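Local coordinates for protein putative enoyl-CoA hydratase/isomerase (Acinetobacter baumannii, PDB 3FDU) that probably acts on acyl-CoA thioesters as an enoyl-CoA hydratase or isomerase of the crotonase superfamily, at residues A[50-64]-A[100-114]. The protein carries 4 engineered substitutions. Residues are numbered along the deposited sequence; the frame is centred on the assembly and turned at random.
Sequences VRVVVLRGAEHDFTA and KPLIIAVKGVAIGIG. Engineered in segment 50-64: V53 (natural residue Ile).
K100 NZ donates to V50 O at 2.6 Å, and the same ammonium also binds A44 O, near the C-terminal end of helix 31-46. The lysine chain is extended beyond CG, which carries NZ past R51 to reach that carbonyl. Beyond it, strands 52-57 and 102-106 pair in parallel. I103 is bonded through both of its backbone polar atoms: its N donates to O of the engineered V53 at 2.8 Å, and its O accepts L55 N. L55 and I104 lie side by side on one face of the sheet, with CD2 of L55 4.0 Å from CD1 of I104. Where the strands part, a water takes the N-H of G57 and donates to A105 O. The loop then brings F62 back against 104-114. CG2 of I104 makes an off-centre CH-pi contact, 4.1 Å from the F62 ring centroid, while G114 O meets the ring edge in plane. D61 OD1 accepts V109 N through its anti lone pair, nearly straight (174°). T63 N donates to V109 O, T63 O accepts I111 N, and OG1 bonds N27 O. The paired strands lie between strands 15-20 and 123-126 of the crotonase-fold sheet, with V53 against helix 31-46 and V52 against helix 188-200.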
loop_
_atom_site.group_PDB
_atom_site.type_symbol
_atom_site.label_atom_id
_atom_site.label_comp_id
_atom_site.label_asym_id
_atom_site.label_seq_id
_atom_site.Cartn_x
_atom_site.Cartn_y
_atom_site.Cartn_z
ATOM N N VAL A 50 -16.411 27.709 6.745
ATOM C CA VAL A 50 -15.630 26.522 7.192
ATOM C C VAL A 50 -14.556 26.199 6.122
ATOM O O VAL A 50 -14.899 25.991 4.931
ATOM C CB VAL A 50 -16.544 25.296 7.312
ATOM C CG1 VAL A 50 -15.733 24.032 7.600
ATOM C CG2 VAL A 50 -17.624 25.500 8.356
ATOM N N ARG A 51 -13.290 26.094 6.536
ATOM C CA ARG A 51 -12.222 25.682 5.620
ATOM C C ARG A 51 -11.665 24.272 5.926
ATOM O O ARG A 51 -11.242 23.553 5.002
ATOM C CB ARG A 51 -11.079 26.722 5.677
ATOM C CG ARG A 51 -11.520 28.080 5.025
ATOM C CD ARG A 51 -10.603 29.221 5.473
ATOM N NE ARG A 51 -9.320 28.989 4.843
ATOM C CZ ARG A 51 -8.915 29.570 3.725
ATOM N NH1 ARG A 51 -9.657 30.522 3.141
ATOM N NH2 ARG A 51 -7.738 29.232 3.230
ATOM N N VAL A 52 -11.638 23.913 7.226
ATOM C CA VAL A 52 -11.145 22.571 7.697
ATOM C C VAL A 52 -12.082 21.961 8.738
ATOM O O VAL A 52 -12.629 22.661 9.596
ATOM C CB VAL A 52 -9.759 22.673 8.279
ATOM C CG1 VAL A 52 -9.225 21.281 8.808
ATOM C CG2 VAL A 52 -8.757 23.338 7.241
ATOM N N VAL A 53 -12.310 20.651 8.641
ATOM C CA VAL A 53 -13.084 19.971 9.656
ATOM C C VAL A 53 -12.201 19.065 10.541
ATOM O O VAL A 53 -11.336 18.286 10.042
ATOM C CB VAL A 53 -14.251 19.128 9.032
ATOM C CG1 VAL A 53 -15.091 18.445 10.164
ATOM C CG2 VAL A 53 -15.155 20.029 8.153
ATOM N N VAL A 54 -12.426 19.138 11.844
ATOM C CA VAL A 54 -11.761 18.218 12.773
ATOM C C VAL A 54 -12.886 17.462 13.422
ATOM O O VAL A 54 -13.819 18.081 13.949
ATOM C CB VAL A 54 -10.981 18.947 13.886
ATOM C CG1 VAL A 54 -10.464 17.943 14.953
ATOM C CG2 VAL A 54 -9.762 19.748 13.303
ATOM N N LEU A 55 -12.788 16.139 13.407
ATOM C CA LEU A 55 -13.737 15.238 14.076
ATOM C C LEU A 55 -12.975 14.443 15.131
ATOM O O LEU A 55 -11.937 13.861 14.825
ATOM C CB LEU A 55 -14.312 14.250 13.042
ATOM C CG LEU A 55 -15.226 13.122 13.544
ATOM C CD1 LEU A 55 -16.498 13.697 14.064
ATOM C CD2 LEU A 55 -15.528 12.176 12.365
ATOM N N ARG A 56 -13.494 14.411 16.365
ATOM C CA ARG A 56 -12.866 13.660 17.422
ATOM C C ARG A 56 -13.887 13.387 18.497
ATOM O O ARG A 56 -15.028 13.816 18.389
ATOM C CB ARG A 56 -11.720 14.462 18.039
ATOM C CG ARG A 56 -12.149 15.865 18.498
ATOM C CD ARG A 56 -10.942 16.524 19.163
ATOM N NE ARG A 56 -11.123 17.917 19.536
ATOM C CZ ARG A 56 -11.732 18.324 20.638
ATOM N NH1 ARG A 56 -12.302 17.435 21.432
ATOM N NH2 ARG A 56 -11.796 19.620 20.926
ATOM N N GLY A 57 -13.499 12.655 19.523
ATOM C CA GLY A 57 -14.312 12.640 20.737
ATOM C C GLY A 57 -14.146 13.947 21.529
ATOM O O GLY A 57 -13.161 14.684 21.358
ATOM N N ALA A 58 -15.059 14.208 22.447
ATOM C CA ALA A 58 -14.959 15.371 23.341
ATOM C C ALA A 58 -13.895 15.164 24.423
ATOM O O ALA A 58 -13.262 16.125 24.886
ATOM C CB ALA A 58 -16.339 15.643 23.992
ATOM N N GLU A 59 -13.678 13.907 24.822
ATOM C CA GLU A 59 -12.857 13.635 26.002
ATOM C C GLU A 59 -11.882 12.510 25.784
ATOM O O GLU A 59 -11.080 12.591 24.854
ATOM C CB GLU A 59 -13.758 13.304 27.179
ATOM C CG GLU A 59 -14.226 14.524 27.933
ATOM C CD GLU A 59 -13.231 14.869 29.028
ATOM O OE1 GLU A 59 -12.004 14.764 28.760
ATOM O OE2 GLU A 59 -13.665 15.227 30.154
ATOM N N HIS A 60 -11.970 11.456 26.595
ATOM C CA HIS A 60 -10.941 10.390 26.589
ATOM C C HIS A 60 -11.076 9.242 25.571
ATOM O O HIS A 60 -10.186 8.395 25.511
ATOM C CB HIS A 60 -10.811 9.765 27.975
ATOM C CG HIS A 60 -10.547 10.767 29.064
ATOM N ND1 HIS A 60 -9.411 11.548 29.096
ATOM C CD2 HIS A 60 -11.273 11.110 30.158
ATOM C CE1 HIS A 60 -9.443 12.329 30.167
ATOM N NE2 HIS A 60 -10.564 12.089 30.823
ATOM N N ASP A 61 -12.168 9.224 24.809
ATOM C CA ASP A 61 -12.446 8.165 23.790
ATOM C C ASP A 61 -12.908 8.741 22.457
ATOM O O ASP A 61 -13.519 9.799 22.409
ATOM C CB ASP A 61 -13.547 7.205 24.288
ATOM C CG ASP A 61 -13.104 6.433 25.519
ATOM O OD1 ASP A 61 -12.202 5.588 25.374
ATOM O OD2 ASP A 61 -13.667 6.703 26.615
ATOM N N PHE A 62 -12.622 8.042 21.371
ATOM C CA PHE A 62 -13.142 8.469 20.085
ATOM C C PHE A 62 -14.531 7.846 19.848
ATOM O O PHE A 62 -15.559 8.538 19.834
ATOM C CB PHE A 62 -12.170 8.040 18.980
ATOM C CG PHE A 62 -12.633 8.431 17.594
ATOM C CD1 PHE A 62 -13.251 9.643 17.386
ATOM C CD2 PHE A 62 -12.433 7.564 16.491
ATOM C CE1 PHE A 62 -13.644 10.048 16.083
ATOM C CE2 PHE A 62 -12.859 7.960 15.164
ATOM C CZ PHE A 62 -13.462 9.200 14.989
ATOM N N THR A 63 -14.568 6.534 19.706
ATOM C CA THR A 63 -15.859 5.798 19.655
ATOM C C THR A 63 -15.729 4.307 19.934
ATOM O O THR A 63 -14.813 3.583 19.427
ATOM C CB THR A 63 -16.653 6.030 18.318
ATOM O OG1 THR A 63 -17.847 5.237 18.313
ATOM C CG2 THR A 63 -15.827 5.578 17.145
ATOM N N ALA A 64 -16.648 3.848 20.789
ATOM C CA ALA A 64 -16.725 2.436 21.145
ATOM C C ALA A 64 -17.344 1.628 19.993
ATOM O O ALA A 64 -17.510 0.410 20.083
ATOM C CB ALA A 64 -17.588 2.257 22.441
ATOM N N LYS A 100 -13.368 19.297 1.614
ATOM C CA LYS A 100 -12.413 20.048 2.401
ATOM C C LYS A 100 -11.565 19.079 3.241
ATOM O O LYS A 100 -11.958 17.927 3.393
ATOM C CB LYS A 100 -13.160 21.022 3.339
ATOM C CG LYS A 100 -13.956 22.105 2.505
ATOM C CD LYS A 100 -14.981 22.935 3.358
ATOM C CE LYS A 100 -15.677 24.003 2.425
ATOM N NZ LYS A 100 -16.609 24.784 3.322
ATOM N N PRO A 101 -10.422 19.553 3.764
ATOM C CA PRO A 101 -9.585 18.592 4.501
ATOM C C PRO A 101 -10.346 18.117 5.768
ATOM O O PRO A 101 -11.008 18.937 6.445
ATOM C CB PRO A 101 -8.345 19.402 4.871
ATOM C CG PRO A 101 -8.293 20.575 3.754
ATOM C CD PRO A 101 -9.792 20.886 3.645
ATOM N N LEU A 102 -10.267 16.810 6.046
ATOM C CA LEU A 102 -10.903 16.161 7.227
ATOM C C LEU A 102 -9.791 15.584 8.108
ATOM O O LEU A 102 -9.022 14.710 7.659
ATOM C CB LEU A 102 -11.849 15.036 6.792
ATOM C CG LEU A 102 -12.565 14.261 7.933
ATOM C CD1 LEU A 102 -13.399 15.212 8.842
ATOM C CD2 LEU A 102 -13.484 13.186 7.348
ATOM N N ILE A 103 -9.664 16.095 9.340
ATOM C CA ILE A 103 -8.682 15.584 10.260
ATOM C C ILE A 103 -9.423 14.880 11.381
ATOM O O ILE A 103 -10.445 15.377 11.827
ATOM C CB ILE A 103 -7.793 16.711 10.860
ATOM C CG1 ILE A 103 -7.109 17.541 9.742
ATOM C CG2 ILE A 103 -6.790 16.163 11.898
ATOM C CD1 ILE A 103 -6.411 18.797 10.282
ATOM N N ILE A 104 -8.909 13.718 11.814
ATOM C CA ILE A 104 -9.458 12.986 12.947
ATOM C C ILE A 104 -8.407 12.875 14.050
ATOM O O ILE A 104 -7.198 12.632 13.797
ATOM C CB ILE A 104 -10.013 11.604 12.528
ATOM C CG1 ILE A 104 -11.252 11.844 11.605
ATOM C CG2 ILE A 104 -10.402 10.766 13.805
ATOM C CD1 ILE A 104 -12.047 10.608 11.176
ATOM N N ALA A 105 -8.844 13.031 15.283
ATOM C CA ALA A 105 -7.913 12.888 16.395
ATOM C C ALA A 105 -8.428 11.788 17.325
ATOM O O ALA A 105 -9.553 11.869 17.763
ATOM C CB ALA A 105 -7.786 14.252 17.195
ATOM N N VAL A 106 -7.593 10.801 17.650
ATOM C CA VAL A 106 -8.070 9.626 18.390
ATOM C C VAL A 106 -7.408 9.534 19.778
ATOM O O VAL A 106 -6.189 9.626 19.878
ATOM C CB VAL A 106 -7.739 8.318 17.591
ATOM C CG1 VAL A 106 -8.178 7.059 18.350
ATOM C CG2 VAL A 106 -8.449 8.368 16.241
ATOM N N LYS A 107 -8.221 9.367 20.812
ATOM C CA LYS A 107 -7.786 8.972 22.165
ATOM C C LYS A 107 -8.665 7.782 22.548
ATOM O O LYS A 107 -9.813 7.670 22.079
ATOM C CB LYS A 107 -8.061 10.084 23.193
ATOM C CG LYS A 107 -7.147 11.291 23.133
ATOM C CD LYS A 107 -7.481 12.304 24.235
ATOM C CE LYS A 107 -6.683 13.525 23.972
ATOM N NZ LYS A 107 -6.774 14.597 25.042
ATOM N N GLY A 108 -8.124 6.891 23.367
ATOM C CA GLY A 108 -8.889 5.781 23.890
ATOM C C GLY A 108 -9.476 4.846 22.813
ATOM O O GLY A 108 -8.848 4.576 21.792
ATOM N N VAL A 109 -10.696 4.372 23.028
ATOM C CA VAL A 109 -11.263 3.327 22.138
ATOM C C VAL A 109 -11.641 3.903 20.767
ATOM O O VAL A 109 -12.213 5.008 20.656
ATOM C CB VAL A 109 -12.446 2.545 22.775
ATOM C CG1 VAL A 109 -11.973 1.768 24.092
ATOM C CG2 VAL A 109 -13.635 3.460 23.048
ATOM N N ALA A 110 -11.341 3.126 19.731
ATOM C CA ALA A 110 -11.754 3.462 18.368
ATOM C C ALA A 110 -12.059 2.150 17.712
ATOM O O ALA A 110 -11.142 1.473 17.232
ATOM C CB ALA A 110 -10.612 4.136 17.646
ATOM N N ILE A 111 -13.340 1.789 17.683
ATOM C CA ILE A 111 -13.760 0.399 17.331
ATOM C C ILE A 111 -14.722 0.393 16.163
ATOM O O ILE A 111 -15.594 1.243 16.113
ATOM C CB ILE A 111 -14.432 -0.289 18.575
ATOM C CG1 ILE A 111 -13.328 -0.498 19.688
ATOM C CG2 ILE A 111 -14.979 -1.686 18.219
ATOM C CD1 ILE A 111 -13.916 -0.985 21.052
ATOM N N GLY A 112 -14.506 -0.494 15.184
ATOM C CA GLY A 112 -15.475 -0.738 14.096
ATOM C C GLY A 112 -15.455 0.461 13.164
ATOM O O GLY A 112 -14.446 0.736 12.501
ATOM N N ILE A 113 -16.561 1.203 13.126
ATOM C CA ILE A 113 -16.556 2.492 12.465
ATOM C C ILE A 113 -15.482 3.491 12.995
ATOM O O ILE A 113 -15.097 4.402 12.279
ATOM C CB ILE A 113 -17.939 3.163 12.575
ATOM C CG1 ILE A 113 -17.954 4.408 11.676
ATOM C CG2 ILE A 113 -18.239 3.561 14.025
ATOM C CD1 ILE A 113 -19.097 4.458 10.731
ATOM N N GLY A 114 -15.021 3.333 14.241
ATOM C CA GLY A 114 -13.915 4.156 14.768
ATOM C C GLY A 114 -12.615 3.932 14.007
ATOM O O GLY A 114 -11.780 4.852 13.933
HETATM O O HOH W 1 -11.040 11.116 20.022
#